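Side-chain contacts in topoisomerase IV subunit A (Escherichia coli, PDB 1ZVT), which forms part of a type II DNA topoisomerase and, through this beta-pinwheel C-terminal domain, probably binds DNA and helps decide substrate specificity: residues A[106-111]-A[124-129]; A[128-133]-A[182-187]. One frame throughout, in Å; residues are numbered along the deposited sequence.

Contact 1 of 2, residues A[106-111]-A[124-129]; sequences YGFVCT and ALITLP
The ring of Phe108 reaches from strand 106-111 to the chain around Leu125 and Ile126, which leaves the neighbouring sheet as a loop. From CB the ring is sent toward that loop, because CG sits between the backbone N and the carbonyl carbon (chi1 56°) and chi2 of 90° turns the ring plane perpendicular to the plane of CA, CB and CG. On one flank, Phe108 CE1 lies 3.8 Å from CB of Cys110, two residues along the same strand, which meets the ring at its edge, in plane. On the other flank, Phe108 CE2 is 4.1 Å from Ile126 CB. Ile126 adds its tip, with CD1 at 4.2 Å from Phe108 CE2 and at 4.3 Å from the backbone O of Tyr106. At the far end, Phe108 CZ comes to 3.5 Å from the carbonyl O of Leu125, which lies near the ring plane, so the positively polarised ring edge probably meets the carbonyl favourably. Phe108 CZ also touches CD1 of Leu125 at 3.9 Å, again in the ring plane. Cutting Phe108 back to an alanine is likely to open a gap between strand and loop, leaving Leu125 and Ile126 without their aromatic partner and the Leu125 carbonyl without the ring edge. Met100, on strand 97-101, touches both Phe108 and Leu125. With no hydrogen bond between the segments, apolar packing and this ring-edge contact carry the contact. Since strand 106-111 belongs to one four-stranded sheet while strand 123-124 edges the preceding one, adjacent blades pack together, characteristic of the beta-pinwheel with its strands exchanged between blades.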
# COMPACT_ATOMS: atom_id res chain seq x y z
N TYR A 106 -13.16 -1.80 -1.39
CA TYR A 106 -13.10 -2.25 -2.78
C TYR A 106 -11.66 -2.33 -3.25
O TYR A 106 -10.83 -1.57 -2.80
CB TYR A 106 -13.87 -1.27 -3.67
CG TYR A 106 -15.37 -1.33 -3.44
CD1 TYR A 106 -15.96 -0.61 -2.40
CD2 TYR A 106 -16.16 -2.10 -4.26
CE1 TYR A 106 -17.36 -0.68 -2.18
CE2 TYR A 106 -17.54 -2.19 -4.05
CZ TYR A 106 -18.12 -1.48 -3.01
OH TYR A 106 -19.48 -1.55 -2.83
N GLY A 107 -11.36 -3.25 -4.15
CA GLY A 107 -10.03 -3.29 -4.73
C GLY A 107 -9.83 -4.32 -5.81
O GLY A 107 -10.80 -4.92 -6.32
N PHE A 108 -8.59 -4.53 -6.20
CA PHE A 108 -8.31 -5.45 -7.30
C PHE A 108 -6.89 -5.91 -7.28
O PHE A 108 -6.02 -5.29 -6.68
CB PHE A 108 -8.68 -4.80 -8.66
CG PHE A 108 -7.99 -3.47 -8.94
CD1 PHE A 108 -6.76 -3.44 -9.59
CD2 PHE A 108 -8.60 -2.25 -8.59
CE1 PHE A 108 -6.11 -2.21 -9.86
CE2 PHE A 108 -7.96 -1.04 -8.85
CZ PHE A 108 -6.70 -1.02 -9.48
N VAL A 109 -6.64 -7.02 -7.97
CA VAL A 109 -5.27 -7.45 -8.18
C VAL A 109 -4.82 -6.85 -9.52
O VAL A 109 -5.61 -6.80 -10.47
CB VAL A 109 -5.17 -8.99 -8.22
CG1 VAL A 109 -3.76 -9.41 -8.57
CG2 VAL A 109 -5.56 -9.58 -6.85
N CYS A 110 -3.58 -6.37 -9.58
CA CYS A 110 -3.01 -5.90 -10.85
C CYS A 110 -1.53 -6.26 -10.90
O CYS A 110 -1.05 -6.97 -10.01
CB CYS A 110 -3.21 -4.39 -11.06
SG CYS A 110 -2.36 -3.29 -9.87
N THR A 111 -0.84 -5.84 -11.95
CA THR A 111 0.61 -5.99 -11.99
C THR A 111 1.27 -4.61 -11.86
O THR A 111 0.62 -3.58 -12.07
CB THR A 111 1.12 -6.63 -13.30
OG1 THR A 111 0.77 -5.79 -14.40
CG2 THR A 111 0.53 -8.06 -13.48
N ALA A 124 -5.12 7.56 -13.51
CA ALA A 124 -6.14 7.26 -12.52
C ALA A 124 -6.15 5.75 -12.33
O ALA A 124 -6.56 5.02 -13.23
CB ALA A 124 -7.52 7.76 -13.00
N LEU A 125 -5.63 5.27 -11.21
CA LEU A 125 -5.44 3.83 -11.05
C LEU A 125 -6.56 3.22 -10.22
O LEU A 125 -7.15 2.21 -10.61
CB LEU A 125 -4.09 3.51 -10.42
CG LEU A 125 -3.85 2.10 -9.88
CD1 LEU A 125 -3.74 1.09 -11.00
CD2 LEU A 125 -2.57 2.10 -9.01
N ILE A 126 -6.82 3.81 -9.06
CA ILE A 126 -7.94 3.35 -8.23
C ILE A 126 -8.91 4.49 -7.95
O ILE A 126 -8.51 5.60 -7.57
CB ILE A 126 -7.48 2.60 -6.95
CG1 ILE A 126 -8.69 2.14 -6.12
CG2 ILE A 126 -6.51 3.45 -6.13
CD1 ILE A 126 -8.36 0.99 -5.22
N THR A 127 -10.18 4.22 -8.22
CA THR A 127 -11.20 5.21 -8.03
C THR A 127 -11.68 5.16 -6.58
O THR A 127 -12.09 4.10 -6.10
CB THR A 127 -12.36 4.95 -8.99
OG1 THR A 127 -11.82 4.90 -10.31
CG2 THR A 127 -13.40 6.05 -8.90
N LEU A 128 -11.62 6.30 -5.90
CA LEU A 128 -12.03 6.37 -4.51
C LEU A 128 -13.45 6.88 -4.38
O LEU A 128 -13.77 7.97 -4.91
CB LEU A 128 -11.12 7.31 -3.73
CG LEU A 128 -9.63 6.96 -3.73
CD1 LEU A 128 -8.88 8.04 -3.00
CD2 LEU A 128 -9.41 5.59 -3.08
N PRO A 129 -14.29 6.12 -3.66
CA PRO A 129 -15.60 6.64 -3.22
C PRO A 129 -15.49 7.89 -2.37
O PRO A 129 -14.40 8.25 -1.95
CB PRO A 129 -16.17 5.47 -2.39
CG PRO A 129 -15.56 4.26 -3.04
CD PRO A 129 -14.11 4.70 -3.31

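Contact 2 of 2, residues A[128-133]-A[182-187]; sequences LPENAH and EAARGE
Asn131 ND2 donates to the backbone O of Ala184 over 2.9 Å, the one hydrogen bond between these segments, and its N-H...O angle of 166° is close to straight. The carbonyl is approached in its own plane, at a C=O...N angle of 148°, and the oxygen lies only slightly out of the Asn131 amide plane, so both flat groups are well set for the bond. Asn131 is the third residue of a type II beta turn from Pro129 to Ala132, closed by Ala132 N to Pro129 O, and it adopts the positive phi usual at that position. Its CG is anti to the carbonyl carbon (chi1 -59°), which carries the amide toward the helix end.

Glu130, just ahead of Asn131, also meets Ala184. The backbone O of Glu130 receives a CA-H...O contact from Ala184 CA at 3.5 Å, while the extended Glu130 side chain brings OE1 to 3.9 Å from Ala184 CB.

The helix is closed by a Schellman motif: Gly186 N bonds Ala183 O and Glu187 N bonds Glu182 O, with positive phi at Gly186. Just past the turn, His133 N bonds to Asp103 OD1. The chemistry is a neutral amide donor meeting a carbonyl near a helix C terminus, where the partial negative charge would probably strengthen the bond; the surface contact rests on this hydrogen bond, a CA-H...O contact and van der Waals packing, with no salt bridge between the segments.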
# COMPACT_ATOMS: atom_id res chain seq x y z
N LEU A 128 -11.62 6.30 -5.90
CA LEU A 128 -12.03 6.37 -4.51
C LEU A 128 -13.45 6.88 -4.38
O LEU A 128 -13.77 7.97 -4.91
CB LEU A 128 -11.12 7.31 -3.73
CG LEU A 128 -9.63 6.96 -3.73
CD1 LEU A 128 -8.88 8.04 -3.00
CD2 LEU A 128 -9.41 5.59 -3.08
N PRO A 129 -14.29 6.12 -3.66
CA PRO A 129 -15.60 6.64 -3.22
C PRO A 129 -15.49 7.89 -2.37
O PRO A 129 -14.40 8.25 -1.95
CB PRO A 129 -16.17 5.47 -2.39
CG PRO A 129 -15.56 4.26 -3.04
CD PRO A 129 -14.11 4.70 -3.31
N GLU A 130 -16.63 8.55 -2.13
CA GLU A 130 -16.65 9.79 -1.39
C GLU A 130 -15.92 9.67 -0.05
O GLU A 130 -16.25 8.80 0.77
CB GLU A 130 -18.10 10.23 -1.16
CG GLU A 130 -18.21 11.64 -0.64
CD GLU A 130 -19.64 12.02 -0.28
OE1 GLU A 130 -20.52 11.12 -0.23
OE2 GLU A 130 -19.87 13.22 -0.03
N ASN A 131 -14.92 10.52 0.15
CA ASN A 131 -14.15 10.57 1.40
C ASN A 131 -13.31 9.33 1.68
O ASN A 131 -12.83 9.12 2.81
CB ASN A 131 -15.08 10.88 2.58
CG ASN A 131 -15.79 12.20 2.41
OD1 ASN A 131 -15.23 13.16 1.85
ND2 ASN A 131 -17.06 12.27 2.84
N ALA A 132 -13.10 8.51 0.66
CA ALA A 132 -12.29 7.31 0.85
C ALA A 132 -10.82 7.62 0.66
O ALA A 132 -10.46 8.66 0.08
CB ALA A 132 -12.73 6.22 -0.10
N HIS A 133 -9.98 6.69 1.12
CA HIS A 133 -8.53 6.81 1.02
C HIS A 133 -7.95 5.55 0.43
O HIS A 133 -8.57 4.47 0.49
CB HIS A 133 -7.92 7.02 2.41
CG HIS A 133 -8.55 8.16 3.14
ND1 HIS A 133 -9.67 8.01 3.93
CD2 HIS A 133 -8.26 9.48 3.16
CE1 HIS A 133 -10.03 9.18 4.41
NE2 HIS A 133 -9.18 10.09 3.97
N GLU A 182 -22.12 4.65 5.36
CA GLU A 182 -21.36 4.62 6.59
C GLU A 182 -19.85 4.92 6.34
O GLU A 182 -19.22 5.69 7.07
CB GLU A 182 -21.54 3.24 7.24
CG GLU A 182 -21.22 3.17 8.70
CD GLU A 182 -21.28 1.75 9.25
OE1 GLU A 182 -21.30 0.77 8.46
OE2 GLU A 182 -21.28 1.61 10.47
N ALA A 183 -19.31 4.34 5.27
CA ALA A 183 -17.92 4.58 4.90
C ALA A 183 -17.71 6.04 4.52
O ALA A 183 -16.73 6.64 4.91
CB ALA A 183 -17.51 3.67 3.77
N ALA A 184 -18.65 6.62 3.78
CA ALA A 184 -18.52 8.01 3.36
C ALA A 184 -18.56 8.96 4.56
O ALA A 184 -18.00 10.05 4.50
CB ALA A 184 -19.61 8.36 2.33
N ARG A 185 -19.24 8.54 5.63
CA ARG A 185 -19.32 9.32 6.88
C ARG A 185 -18.09 9.10 7.78
O ARG A 185 -17.94 9.77 8.81
CB ARG A 185 -20.61 8.98 7.65
CG ARG A 185 -21.89 9.58 7.09
CD ARG A 185 -23.11 9.21 7.97
NE ARG A 185 -23.96 8.23 7.31
CZ ARG A 185 -24.31 7.05 7.80
NH1 ARG A 185 -23.90 6.67 8.99
NH2 ARG A 185 -25.11 6.24 7.09
N GLY A 186 -17.23 8.17 7.41
CA GLY A 186 -16.07 7.84 8.24
C GLY A 186 -16.41 7.02 9.46
O GLY A 186 -15.60 6.92 10.40
N GLU A 187 -17.60 6.40 9.45
CA GLU A 187 -18.08 5.63 10.60
C GLU A 187 -17.65 4.16 10.58
O GLU A 187 -17.74 3.45 11.60
CB GLU A 187 -19.60 5.73 10.70
CG GLU A 187 -20.08 7.14 10.98
CD GLU A 187 -21.57 7.32 10.76
OE1 GLU A 187 -22.23 6.40 10.21
OE2 GLU A 187 -22.09 8.39 11.11

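From the N terminus, strand 106-111 comes first; the chain then passes through strand 123-124, in the sheet of the preceding blade, and contact 1 closes this short loop at 124-129. Contact 2 starts where contact 1 ends, both including Leu128 and Pro129, and closes a much longer loop, from 128-133 to 182-187, that takes in strands 138-139, 146-151, 155-160 and 173-174. The loops therefore follow one another with a small overlap, neither nesting nor crossing. Contact 1 is buried between two blades, whereas contact 2, its centre 15 Å away, joins the same interblade connection to helix 180-184 at the surface, just before strand 190-196 of the next sheet.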